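Local atomic coordinates of 432aa long hypothetical deoxyribodipyrimidine photolyase (Sulfolobus tokodaii, PDB entry 2E0I), a protein that probably repairs ultraviolet-induced pyrimidine dimers in DNA as a photolyase, carrying two FAD molecules, one proposed to harvest light. Residues G77-R85 / R106-C114; R267-E275 / R417-V428. All coordinates share one frame; numbering follows the deposited sequence.

Interaction 1: G77-R85 / R106-C114; sequences GEAEKVVSR and RDEKIRKVC. With FAD (flavin-adenine dinucleotide), chain F.
Glu80 and Lys109 face each other across two near-parallel helices, crossing at 19° with axes 8.7 Å apart, on one side of the parallel sheet in the Rossmann-like photolyase domain. The glutamate's CG sits between its backbone N and carbonyl carbon (chi1 46°). A bend at the next bond turns the carboxylate toward Lys109, and the two side chains cross obliquely. OE2 of Glu80 accepts a salt-bridge hydrogen bond from NZ of Lys109 at 3.2 Å, nearly in line with its C-O bond, and also bridges to Arg38. Cutting Glu80 back to an alanine is likely to leave Lys109 and Arg38 without the carboxylate they share.

Deeper in, the packing is apolar. Ile110 points CD1 at CB of Ala79, 4.0 Å away, while its other branch, CG2, meets CG2 of Val83, the side chains at about a right angle. Further along, CG1 of Val113 lies 3.8 Å from CB of Ser84. Val83 and Cys114 both rest on Ile93, seating the helices on strand 92-96.

Arg106 passes its CG and CD by Ala79 to reach the bound FAD: C5' lies over one guanidinium face, and NH1 makes a weak hydrogen bond to O4' of FAD at 3.3 Å.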
loop_
_atom_site.group_PDB
_atom_site.type_symbol
_atom_site.label_atom_id
_atom_site.label_comp_id
_atom_site.label_asym_id
_atom_site.label_seq_id
_atom_site.Cartn_x
_atom_site.Cartn_y
_atom_site.Cartn_z
ATOM N N GLY A 77 22.382 -4.834 3.254
ATOM C CA GLY A 77 23.041 -3.606 2.837
ATOM C C GLY A 77 22.261 -2.853 1.775
ATOM O O GLY A 77 21.158 -3.246 1.405
ATOM N N GLU A 78 22.819 -1.752 1.285
ATOM C CA GLU A 78 22.155 -0.989 0.240
ATOM C C GLU A 78 22.299 -1.761 -1.067
ATOM O O GLU A 78 23.398 -2.153 -1.445
ATOM C CB GLU A 78 22.784 0.403 0.120
ATOM C CG GLU A 78 22.666 1.240 1.400
ATOM C CD GLU A 78 23.205 2.654 1.242
ATOM O OE1 GLU A 78 23.371 3.338 2.277
ATOM O OE2 GLU A 78 23.460 3.084 0.091
ATOM N N ALA A 79 21.181 -1.987 -1.747
ATOM C CA ALA A 79 21.167 -2.731 -3.001
ATOM C C ALA A 79 22.387 -2.528 -3.901
ATOM O O ALA A 79 23.085 -3.492 -4.221
ATOM C CB ALA A 79 19.908 -2.401 -3.769
ATOM N N GLU A 80 22.637 -1.288 -4.319
ATOM C CA GLU A 80 23.776 -1.008 -5.191
ATOM C C GLU A 80 25.109 -1.496 -4.610
ATOM O O GLU A 80 25.912 -2.107 -5.323
ATOM C CB GLU A 80 23.860 0.499 -5.522
ATOM C CG GLU A 80 23.689 1.448 -4.338
ATOM C CD GLU A 80 22.233 1.775 -4.077
ATOM O OE1 GLU A 80 21.418 0.828 -3.993
ATOM O OE2 GLU A 80 21.904 2.980 -3.956
ATOM N N LYS A 81 25.346 -1.238 -3.327
ATOM C CA LYS A 81 26.582 -1.678 -2.696
ATOM C C LYS A 81 26.671 -3.201 -2.584
ATOM O O LYS A 81 27.750 -3.764 -2.710
ATOM C CB LYS A 81 26.727 -1.035 -1.318
ATOM C CG LYS A 81 26.915 0.461 -1.396
ATOM C CD LYS A 81 26.923 1.108 -0.032
ATOM C CE LYS A 81 26.963 2.617 -0.204
ATOM N NZ LYS A 81 26.436 3.351 0.986
ATOM N N VAL A 82 25.542 -3.865 -2.354
ATOM C CA VAL A 82 25.536 -5.316 -2.246
ATOM C C VAL A 82 25.941 -5.954 -3.558
ATOM O O VAL A 82 26.818 -6.814 -3.584
ATOM C CB VAL A 82 24.158 -5.843 -1.860
ATOM C CG1 VAL A 82 24.125 -7.366 -1.988
ATOM C CG2 VAL A 82 23.836 -5.414 -0.447
ATOM N N VAL A 83 25.291 -5.542 -4.642
ATOM C CA VAL A 83 25.591 -6.062 -5.977
ATOM C C VAL A 83 27.082 -5.919 -6.185
ATOM O O VAL A 83 27.778 -6.869 -6.558
ATOM C CB VAL A 83 24.872 -5.237 -7.074
ATOM C CG1 VAL A 83 25.395 -5.611 -8.456
ATOM C CG2 VAL A 83 23.372 -5.464 -6.986
ATOM N N SER A 84 27.554 -4.705 -5.927
ATOM C CA SER A 84 28.949 -4.379 -6.060
ATOM C C SER A 84 29.884 -5.380 -5.345
ATOM O O SER A 84 30.785 -5.924 -5.967
ATOM C CB SER A 84 29.163 -2.959 -5.538
ATOM O OG SER A 84 30.513 -2.561 -5.672
ATOM N N ARG A 85 29.661 -5.648 -4.063
ATOM C CA ARG A 85 30.539 -6.555 -3.320
ATOM C C ARG A 85 30.433 -8.033 -3.662
ATOM O O ARG A 85 31.443 -8.719 -3.804
ATOM C CB ARG A 85 30.309 -6.419 -1.812
ATOM C CG ARG A 85 30.001 -5.017 -1.343
ATOM C CD ARG A 85 30.598 -4.739 0.015
ATOM N NE ARG A 85 29.933 -3.620 0.663
ATOM C CZ ARG A 85 28.713 -3.702 1.183
ATOM N NH1 ARG A 85 28.047 -4.856 1.123
ATOM N NH2 ARG A 85 28.158 -2.639 1.766
ATOM N N ARG A 106 17.807 3.739 -7.321
ATOM C CA ARG A 106 18.454 2.525 -6.842
ATOM C C ARG A 106 18.829 1.632 -8.005
ATOM O O ARG A 106 19.884 0.996 -8.000
ATOM C CB ARG A 106 17.504 1.795 -5.918
ATOM C CG ARG A 106 17.698 0.306 -5.766
ATOM C CD ARG A 106 16.852 0.067 -4.634
ATOM N NE ARG A 106 15.871 -0.990 -4.562
ATOM C CZ ARG A 106 14.664 -1.145 -5.101
ATOM N NH1 ARG A 106 14.044 -2.235 -4.721
ATOM N NH2 ARG A 106 14.085 -0.362 -5.994
ATOM N N ASP A 107 17.960 1.587 -9.007
ATOM C CA ASP A 107 18.214 0.772 -10.172
ATOM C C ASP A 107 19.253 1.439 -11.070
ATOM O O ASP A 107 20.059 0.768 -11.721
ATOM C CB ASP A 107 16.896 0.500 -10.894
ATOM C CG ASP A 107 16.015 -0.490 -10.127
ATOM O OD1 ASP A 107 16.136 -0.545 -8.884
ATOM O OD2 ASP A 107 15.198 -1.209 -10.749
ATOM N N GLU A 108 19.263 2.763 -11.090
ATOM C CA GLU A 108 20.265 3.449 -11.890
ATOM C C GLU A 108 21.643 3.101 -11.335
ATOM O O GLU A 108 22.577 2.808 -12.087
ATOM C CB GLU A 108 20.064 4.959 -11.833
ATOM C CG GLU A 108 18.716 5.393 -12.336
ATOM C CD GLU A 108 18.597 6.898 -12.425
ATOM O OE1 GLU A 108 19.081 7.583 -11.492
ATOM O OE2 GLU A 108 18.011 7.395 -13.420
ATOM N N LYS A 109 21.765 3.125 -10.012
ATOM C CA LYS A 109 23.035 2.808 -9.410
ATOM C C LYS A 109 23.394 1.364 -9.681
ATOM O O LYS A 109 24.551 1.062 -9.961
ATOM C CB LYS A 109 23.019 3.090 -7.905
ATOM C CG LYS A 109 22.732 4.551 -7.579
ATOM C CD LYS A 109 23.151 4.938 -6.167
ATOM C CE LYS A 109 22.353 6.146 -5.642
ATOM N NZ LYS A 109 20.937 5.779 -5.239
ATOM N N ILE A 110 22.424 0.458 -9.615
ATOM C CA ILE A 110 22.755 -0.943 -9.878
ATOM C C ILE A 110 23.203 -1.082 -11.333
ATOM O O ILE A 110 24.092 -1.878 -11.649
ATOM C CB ILE A 110 21.559 -1.899 -9.613
ATOM C CG1 ILE A 110 21.165 -1.845 -8.135
ATOM C CG2 ILE A 110 21.947 -3.330 -9.978
ATOM C CD1 ILE A 110 19.920 -2.656 -7.797
ATOM N N ARG A 111 22.591 -0.291 -12.215
ATOM C CA ARG A 111 22.943 -0.334 -13.624
ATOM C C ARG A 111 24.387 0.115 -13.815
ATOM O O ARG A 111 25.164 -0.547 -14.507
ATOM C CB ARG A 111 22.006 0.542 -14.443
ATOM C CG ARG A 111 22.283 0.446 -15.924
ATOM C CD ARG A 111 21.219 1.137 -16.734
ATOM N NE ARG A 111 19.942 0.428 -16.685
ATOM C CZ ARG A 111 19.739 -0.797 -17.171
ATOM N NH1 ARG A 111 20.739 -1.461 -17.744
ATOM N NH2 ARG A 111 18.534 -1.357 -17.092
ATOM N N LYS A 112 24.753 1.234 -13.201
ATOM C CA LYS A 112 26.126 1.713 -13.292
ATOM C C LYS A 112 27.119 0.639 -12.819
ATOM O O LYS A 112 28.084 0.325 -13.505
ATOM C CB LYS A 112 26.299 2.971 -12.455
ATOM C CG LYS A 112 25.827 4.235 -13.141
ATOM C CD LYS A 112 26.307 5.478 -12.384
ATOM C CE LYS A 112 27.781 5.346 -11.917
ATOM N NZ LYS A 112 28.722 4.809 -12.969
ATOM N N VAL A 113 26.873 0.075 -11.646
ATOM C CA VAL A 113 27.734 -0.959 -11.101
ATOM C C VAL A 113 27.807 -2.159 -12.042
ATOM O O VAL A 113 28.842 -2.833 -12.128
ATOM C CB VAL A 113 27.213 -1.422 -9.729
ATOM C CG1 VAL A 113 28.048 -2.589 -9.202
ATOM C CG2 VAL A 113 27.245 -0.260 -8.767
ATOM N N CYS A 114 26.709 -2.421 -12.745
ATOM C CA CYS A 114 26.649 -3.552 -13.662
ATOM C C CYS A 114 27.467 -3.363 -14.921
ATOM O O CYS A 114 28.109 -4.301 -15.399
ATOM C CB CYS A 114 25.206 -3.851 -14.035
ATOM S SG CYS A 114 24.391 -4.898 -12.820
HETATM P PA FAD F . 9.864 1.939 0.650
HETATM O O1A FAD F . 8.514 2.534 0.773
HETATM O O2A FAD F . 10.490 1.049 1.652
HETATM O O5B FAD F . 10.683 3.279 1.010
HETATM C C5B FAD F . 12.092 3.357 0.764
HETATM C C4B FAD F . 12.642 4.756 1.056
HETATM O O4B FAD F . 11.652 5.721 0.651
HETATM C C3B FAD F . 12.851 4.978 2.555
HETATM O O3B FAD F . 13.813 6.017 2.756
HETATM C C2B FAD F . 11.460 5.451 2.976
HETATM O O2B FAD F . 11.562 6.204 4.187
HETATM C C1B FAD F . 11.163 6.405 1.819
HETATM N N9A FAD F . 9.714 6.706 1.709
HETATM C C8A FAD F . 8.732 5.808 1.651
HETATM N N7A FAD F . 7.560 6.423 1.508
HETATM C C5A FAD F . 7.795 7.729 1.472
HETATM C C6A FAD F . 6.994 8.854 1.316
HETATM N N6A FAD F . 5.674 8.731 1.211
HETATM N N1A FAD F . 7.566 10.068 1.300
HETATM C C2A FAD F . 8.873 10.206 1.438
HETATM N N3A FAD F . 9.663 9.157 1.591
HETATM C C4A FAD F . 9.164 7.913 1.608
HETATM N N1 FAD F . 12.334 -4.416 -0.518
HETATM C C2 FAD F . 13.644 -4.910 -0.554
HETATM O O2 FAD F . 14.127 -5.298 -1.615
HETATM N N3 FAD F . 14.414 -4.910 0.616
HETATM C C4 FAD F . 13.880 -4.410 1.811
HETATM O O4 FAD F . 14.559 -4.420 2.838
HETATM C C4X FAD F . 12.584 -3.903 1.838
HETATM N N5 FAD F . 12.069 -3.339 3.013
HETATM C C5X FAD F . 10.773 -2.808 3.034
HETATM C C6 FAD F . 10.306 -2.171 4.180
HETATM C C7 FAD F . 9.056 -1.556 4.185
HETATM C C7M FAD F . 8.568 -0.857 5.456
HETATM C C8 FAD F . 8.272 -1.586 3.035
HETATM C C8M FAD F . 6.895 -0.920 3.005
HETATM C C9 FAD F . 8.738 -2.231 1.892
HETATM C C9A FAD F . 9.988 -2.845 1.885
HETATM N N10 FAD F . 10.489 -3.450 0.721
HETATM C C10 FAD F . 11.812 -3.911 0.679
HETATM C "C1'" FAD F . 9.661 -3.532 -0.505
HETATM C "C2'" FAD F . 9.684 -2.245 -1.328
HETATM O "O2'" FAD F . 8.343 -1.799 -1.554
HETATM C "C3'" FAD F . 10.403 -2.472 -2.662
HETATM O "O3'" FAD F . 11.774 -2.800 -2.414
HETATM C "C4'" FAD F . 10.329 -1.220 -3.540
HETATM O "O4'" FAD F . 10.815 -1.539 -4.848
HETATM C "C5'" FAD F . 11.165 -0.084 -2.946
HETATM O "O5'" FAD F . 10.587 1.193 -3.224
HETATM P P FAD F . 9.574 1.863 -2.166
HETATM O O1P FAD F . 9.345 3.257 -2.609
HETATM O O2P FAD F . 8.401 0.982 -1.969
HETATM O O3P FAD F . 10.482 1.896 -0.837
#

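Interaction 2: R267-E275 / R417-V428; sequences REYDNISWE and RVNYVKSEYKNV
Tyr425 reaches from helix 414-427 into the loop that runs from Tyr269 to Trp274, and its ring packs on three loop side chains in the helical FAD-binding domain. Its CB and CG only approach the loop, CB 4.4 Å from CE1 of Tyr269. At CD1 the contact closes: the same CE1 of Tyr269 is 3.5 Å away, and the two tyrosine rings meet obliquely, planes 44° apart. Further out, CE1, CZ, CE2 and CD2 of Tyr425 lie beneath CD1 of Ile272, with CD2 4.2 Å from it. This methyl makes a CH-pi contact, 3.6 Å from the ring centroid and 19° off its normal. Ile272 puts it there by keeping CG1 beside its own backbone N and then running fully extended. Its second branch, CG2, sits over the centre of the Trp274 ring, so the isoleucine is wedged between two aromatic faces. At the tip, OH of Tyr425 lies 3.4 Å from CH2 of Trp274 and is hydrogen-bonded to the backbone O of Ala354, which gives the hydroxyl its polar partner.

Two outer contacts flank this cluster. Val428 places CG1 against the carbonyl O of Glu268 and CG2 4.1 Å from CG1 of Ile272. One helical turn before Val421, Arg417 holds Glu275 in a salt bridge: NH2 donates to OE2 at 2.9 Å, well above the carboxylate plane, and NH1 adds a weak bond to the same oxygen; the flat groups stand nearly perpendicular, 82° apart.

Phe362 meets the Tyr425 ring edge-to-face, and Val320 of helix 309-322 touches both Tyr425 and Trp274. Glu275 and Arg417 both touch Tyr280 of helix 278-286, so helix 414-427 is tied through this loop to two neighbouring helices.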
loop_
_atom_site.group_PDB
_atom_site.type_symbol
_atom_site.label_atom_id
_atom_site.label_comp_id
_atom_site.label_asym_id
_atom_site.label_seq_id
_atom_site.Cartn_x
_atom_site.Cartn_y
_atom_site.Cartn_z
ATOM N N ARG A 267 0.308 21.948 -7.595
ATOM C CA ARG A 267 1.253 22.808 -6.888
ATOM C C ARG A 267 0.756 24.076 -6.185
ATOM O O ARG A 267 1.250 24.399 -5.103
ATOM C CB ARG A 267 2.409 23.161 -7.827
ATOM C CG ARG A 267 3.074 21.942 -8.442
ATOM C CD ARG A 267 4.209 22.322 -9.381
ATOM N NE ARG A 267 4.498 21.250 -10.334
ATOM C CZ ARG A 267 3.691 20.886 -11.332
ATOM N NH1 ARG A 267 4.041 19.894 -12.143
ATOM N NH2 ARG A 267 2.538 21.518 -11.533
ATOM N N GLU A 268 -0.204 24.793 -6.770
ATOM C CA GLU A 268 -0.702 26.016 -6.139
ATOM C C GLU A 268 -1.002 25.866 -4.647
ATOM O O GLU A 268 -0.708 26.761 -3.850
ATOM C CB GLU A 268 -1.950 26.556 -6.861
ATOM C CG GLU A 268 -3.079 25.584 -7.088
ATOM C CD GLU A 268 -2.896 24.699 -8.313
ATOM O OE1 GLU A 268 -1.735 24.434 -8.713
ATOM O OE2 GLU A 268 -3.931 24.251 -8.861
ATOM N N TYR A 269 -1.565 24.727 -4.264
ATOM C CA TYR A 269 -1.913 24.473 -2.871
ATOM C C TYR A 269 -0.740 24.239 -1.925
ATOM O O TYR A 269 -0.935 23.942 -0.746
ATOM C CB TYR A 269 -2.888 23.310 -2.807
ATOM C CG TYR A 269 -4.197 23.620 -3.490
ATOM C CD1 TYR A 269 -5.100 24.522 -2.933
ATOM C CD2 TYR A 269 -4.528 23.021 -4.704
ATOM C CE1 TYR A 269 -6.302 24.816 -3.565
ATOM C CE2 TYR A 269 -5.726 23.310 -5.345
ATOM C CZ TYR A 269 -6.609 24.205 -4.772
ATOM O OH TYR A 269 -7.801 24.476 -5.401
ATOM N N ASP A 270 0.478 24.374 -2.436
ATOM C CA ASP A 270 1.657 24.215 -1.599
ATOM C C ASP A 270 1.755 25.455 -0.702
ATOM O O ASP A 270 2.667 25.586 0.118
ATOM C CB ASP A 270 2.910 24.084 -2.472
ATOM C CG ASP A 270 3.361 22.636 -2.641
ATOM O OD1 ASP A 270 4.259 22.383 -3.474
ATOM O OD2 ASP A 270 2.829 21.752 -1.933
ATOM N N ASN A 271 0.786 26.352 -0.862
ATOM C CA ASN A 271 0.735 27.595 -0.106
ATOM C C ASN A 271 -0.304 27.612 0.992
ATOM O O ASN A 271 -0.435 28.609 1.705
ATOM C CB ASN A 271 0.475 28.760 -1.050
ATOM C CG ASN A 271 1.712 29.157 -1.828
ATOM O OD1 ASN A 271 1.615 29.676 -2.942
ATOM N ND2 ASN A 271 2.891 28.926 -1.238
ATOM N N ILE A 272 -1.049 26.520 1.125
ATOM C CA ILE A 272 -2.067 26.425 2.161
ATOM C C ILE A 272 -1.410 26.580 3.526
ATOM O O ILE A 272 -0.350 26.019 3.775
ATOM C CB ILE A 272 -2.789 25.073 2.102
ATOM C CG1 ILE A 272 -3.592 24.988 0.806
ATOM C CG2 ILE A 272 -3.682 24.898 3.323
ATOM C CD1 ILE A 272 -4.358 23.700 0.637
ATOM N N SER A 273 -2.032 27.358 4.403
ATOM C CA SER A 273 -1.489 27.559 5.735
ATOM C C SER A 273 -2.151 26.590 6.689
ATOM O O SER A 273 -3.095 26.941 7.401
ATOM C CB SER A 273 -1.729 28.988 6.204
ATOM O OG SER A 273 -1.057 29.898 5.357
ATOM N N TRP A 274 -1.655 25.358 6.690
ATOM C CA TRP A 274 -2.193 24.329 7.557
ATOM C C TRP A 274 -2.071 24.764 9.011
ATOM O O TRP A 274 -0.996 25.152 9.460
ATOM C CB TRP A 274 -1.437 23.018 7.343
ATOM C CG TRP A 274 -1.411 22.568 5.911
ATOM C CD1 TRP A 274 -0.387 22.707 5.028
ATOM C CD2 TRP A 274 -2.480 21.946 5.191
ATOM N NE1 TRP A 274 -0.747 22.214 3.801
ATOM C CE2 TRP A 274 -2.029 21.742 3.873
ATOM C CE3 TRP A 274 -3.776 21.544 5.534
ATOM C CZ2 TRP A 274 -2.827 21.153 2.893
ATOM C CZ3 TRP A 274 -4.570 20.957 4.561
ATOM C CH2 TRP A 274 -4.091 20.768 3.255
ATOM N N GLU A 275 -3.174 24.705 9.743
ATOM C CA GLU A 275 -3.172 25.087 11.142
ATOM C C GLU A 275 -2.246 24.165 11.940
ATOM O O GLU A 275 -1.702 24.562 12.966
ATOM C CB GLU A 275 -4.588 24.997 11.687
ATOM C CG GLU A 275 -4.740 25.415 13.133
ATOM C CD GLU A 275 -5.768 24.576 13.855
ATOM O OE1 GLU A 275 -5.481 23.385 14.088
ATOM O OE2 GLU A 275 -6.860 25.089 14.175
ATOM N N ARG A 417 -15.425 24.227 10.983
ATOM C CA ARG A 417 -14.070 23.962 10.512
ATOM C C ARG A 417 -14.024 23.784 8.994
ATOM O O ARG A 417 -13.278 24.472 8.310
ATOM C CB ARG A 417 -13.511 22.695 11.175
ATOM C CG ARG A 417 -13.499 22.690 12.702
ATOM C CD ARG A 417 -12.447 23.607 13.288
ATOM N NE ARG A 417 -11.115 23.317 12.773
ATOM C CZ ARG A 417 -9.986 23.617 13.413
ATOM N NH1 ARG A 417 -10.032 24.211 14.600
ATOM N NH2 ARG A 417 -8.809 23.333 12.863
ATOM N N VAL A 418 -14.822 22.851 8.475
ATOM C CA VAL A 418 -14.852 22.578 7.041
ATOM C C VAL A 418 -15.066 23.845 6.233
ATOM O O VAL A 418 -14.480 24.005 5.164
ATOM C CB VAL A 418 -15.961 21.567 6.663
ATOM C CG1 VAL A 418 -15.938 21.321 5.166
ATOM C CG2 VAL A 418 -15.753 20.255 7.391
ATOM N N ASN A 419 -15.912 24.742 6.735
ATOM C CA ASN A 419 -16.173 25.996 6.038
ATOM C C ASN A 419 -14.931 26.866 6.042
ATOM O O ASN A 419 -14.590 27.479 5.033
ATOM C CB ASN A 419 -17.332 26.747 6.690
ATOM C CG ASN A 419 -18.671 26.113 6.389
ATOM O OD1 ASN A 419 -19.021 25.904 5.231
ATOM N ND2 ASN A 419 -19.428 25.806 7.429
ATOM N N TYR A 420 -14.252 26.915 7.183
ATOM C CA TYR A 420 -13.043 27.709 7.286
ATOM C C TYR A 420 -11.953 27.140 6.385
ATOM O O TYR A 420 -11.310 27.870 5.636
ATOM C CB TYR A 420 -12.544 27.764 8.730
ATOM C CG TYR A 420 -11.224 28.482 8.822
ATOM C CD1 TYR A 420 -10.031 27.774 8.932
ATOM C CD2 TYR A 420 -11.158 29.870 8.704
ATOM C CE1 TYR A 420 -8.804 28.431 8.916
ATOM C CE2 TYR A 420 -9.939 30.535 8.690
ATOM C CZ TYR A 420 -8.765 29.812 8.794
ATOM O OH TYR A 420 -7.556 30.470 8.776
ATOM N N VAL A 421 -11.751 25.829 6.453
ATOM C CA VAL A 421 -10.725 25.194 5.642
ATOM C C VAL A 421 -10.970 25.474 4.169
ATOM O O VAL A 421 -10.040 25.755 3.423
ATOM C CB VAL A 421 -10.677 23.668 5.871
ATOM C CG1 VAL A 421 -9.621 23.049 4.970
ATOM C CG2 VAL A 421 -10.368 23.367 7.336
ATOM N N LYS A 422 -12.225 25.410 3.747
ATOM C CA LYS A 422 -12.537 25.664 2.351
ATOM C C LYS A 422 -12.245 27.108 1.950
ATOM O O LYS A 422 -11.684 27.367 0.883
ATOM C CB LYS A 422 -13.998 25.341 2.051
ATOM C CG LYS A 422 -14.347 25.661 0.615
ATOM C CD LYS A 422 -15.640 25.043 0.140
ATOM C CE LYS A 422 -15.849 25.399 -1.330
ATOM N NZ LYS A 422 -16.926 24.616 -1.989
ATOM N N SER A 423 -12.636 28.051 2.800
ATOM C CA SER A 423 -12.395 29.452 2.505
ATOM C C SER A 423 -10.894 29.630 2.334
ATOM O O SER A 423 -10.451 30.372 1.457
ATOM C CB SER A 423 -12.921 30.339 3.639
ATOM O OG SER A 423 -12.250 30.065 4.852
ATOM N N GLU A 424 -10.118 28.930 3.163
ATOM C CA GLU A 424 -8.660 29.005 3.099
ATOM C C GLU A 424 -8.144 28.484 1.759
ATOM O O GLU A 424 -7.143 28.976 1.236
ATOM C CB GLU A 424 -8.031 28.214 4.253
ATOM C CG GLU A 424 -7.875 29.003 5.547
ATOM C CD GLU A 424 -6.729 30.016 5.494
ATOM O OE1 GLU A 424 -6.683 30.829 4.542
ATOM O OE2 GLU A 424 -5.874 29.999 6.413
ATOM N N TYR A 425 -8.832 27.489 1.205
ATOM C CA TYR A 425 -8.457 26.922 -0.084
ATOM C C TYR A 425 -8.749 27.928 -1.185
ATOM O O TYR A 425 -7.872 28.244 -1.983
ATOM C CB TYR A 425 -9.241 25.644 -0.358
ATOM C CG TYR A 425 -8.556 24.368 0.075
ATOM C CD1 TYR A 425 -8.048 23.477 -0.867
ATOM C CD2 TYR A 425 -8.445 24.035 1.421
ATOM C CE1 TYR A 425 -7.451 22.281 -0.479
ATOM C CE2 TYR A 425 -7.848 22.842 1.819
ATOM C CZ TYR A 425 -7.357 21.972 0.864
ATOM O OH TYR A 425 -6.786 20.785 1.246
ATOM N N LYS A 426 -9.990 28.416 -1.234
ATOM C CA LYS A 426 -10.389 29.410 -2.234
ATOM C C LYS A 426 -9.426 30.586 -2.140
ATOM O O LYS A 426 -8.992 31.142 -3.144
ATOM C CB LYS A 426 -11.826 29.896 -1.980
ATOM C CG LYS A 426 -12.902 28.860 -2.301
ATOM C CD LYS A 426 -14.316 29.379 -2.052
ATOM C CE LYS A 426 -14.561 29.685 -0.569
ATOM N NZ LYS A 426 -15.967 30.103 -0.275
ATOM N N ASN A 427 -9.092 30.943 -0.908
ATOM C CA ASN A 427 -8.180 32.035 -0.636
ATOM C C ASN A 427 -6.918 31.867 -1.478
ATOM O O ASN A 427 -6.483 32.794 -2.143
ATOM C CB ASN A 427 -7.834 32.035 0.854
ATOM C CG ASN A 427 -7.416 33.398 1.354
ATOM O OD1 ASN A 427 -6.390 33.938 0.945
ATOM N ND2 ASN A 427 -8.219 33.968 2.248
ATOM N N VAL A 428 -6.348 30.668 -1.459
ATOM C CA VAL A 428 -5.135 30.363 -2.217
ATOM C C VAL A 428 -5.286 30.574 -3.731
ATOM O O VAL A 428 -4.358 31.157 -4.329
ATOM C CB VAL A 428 -4.674 28.905 -1.932
ATOM C CG1 VAL A 428 -3.498 28.525 -2.823
ATOM C CG2 VAL A 428 -4.283 28.773 -0.465
#

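How the interactions relate
The two contacts come in series along the chain and share no helix, strand or sheet. Interaction 1 lies in the N-terminal alpha/beta domain, where helices 79-86 and 101-115 flank the five-stranded parallel sheet. Interaction 2 joins the loop between helices 238-256 and 278-286 to helix 414-427, at the end of the modelled chain, in the helical domain. Their centres are 43 Å apart and their nearest atoms about 19 Å. Each stands differently to the cofactors: interaction 1 touches one FAD directly, consistent with a light-harvesting site beside the Rossmann-like domain, whereas interaction 2 is surface packing, its Tyr425 side chain about 13 Å from a bound FAD.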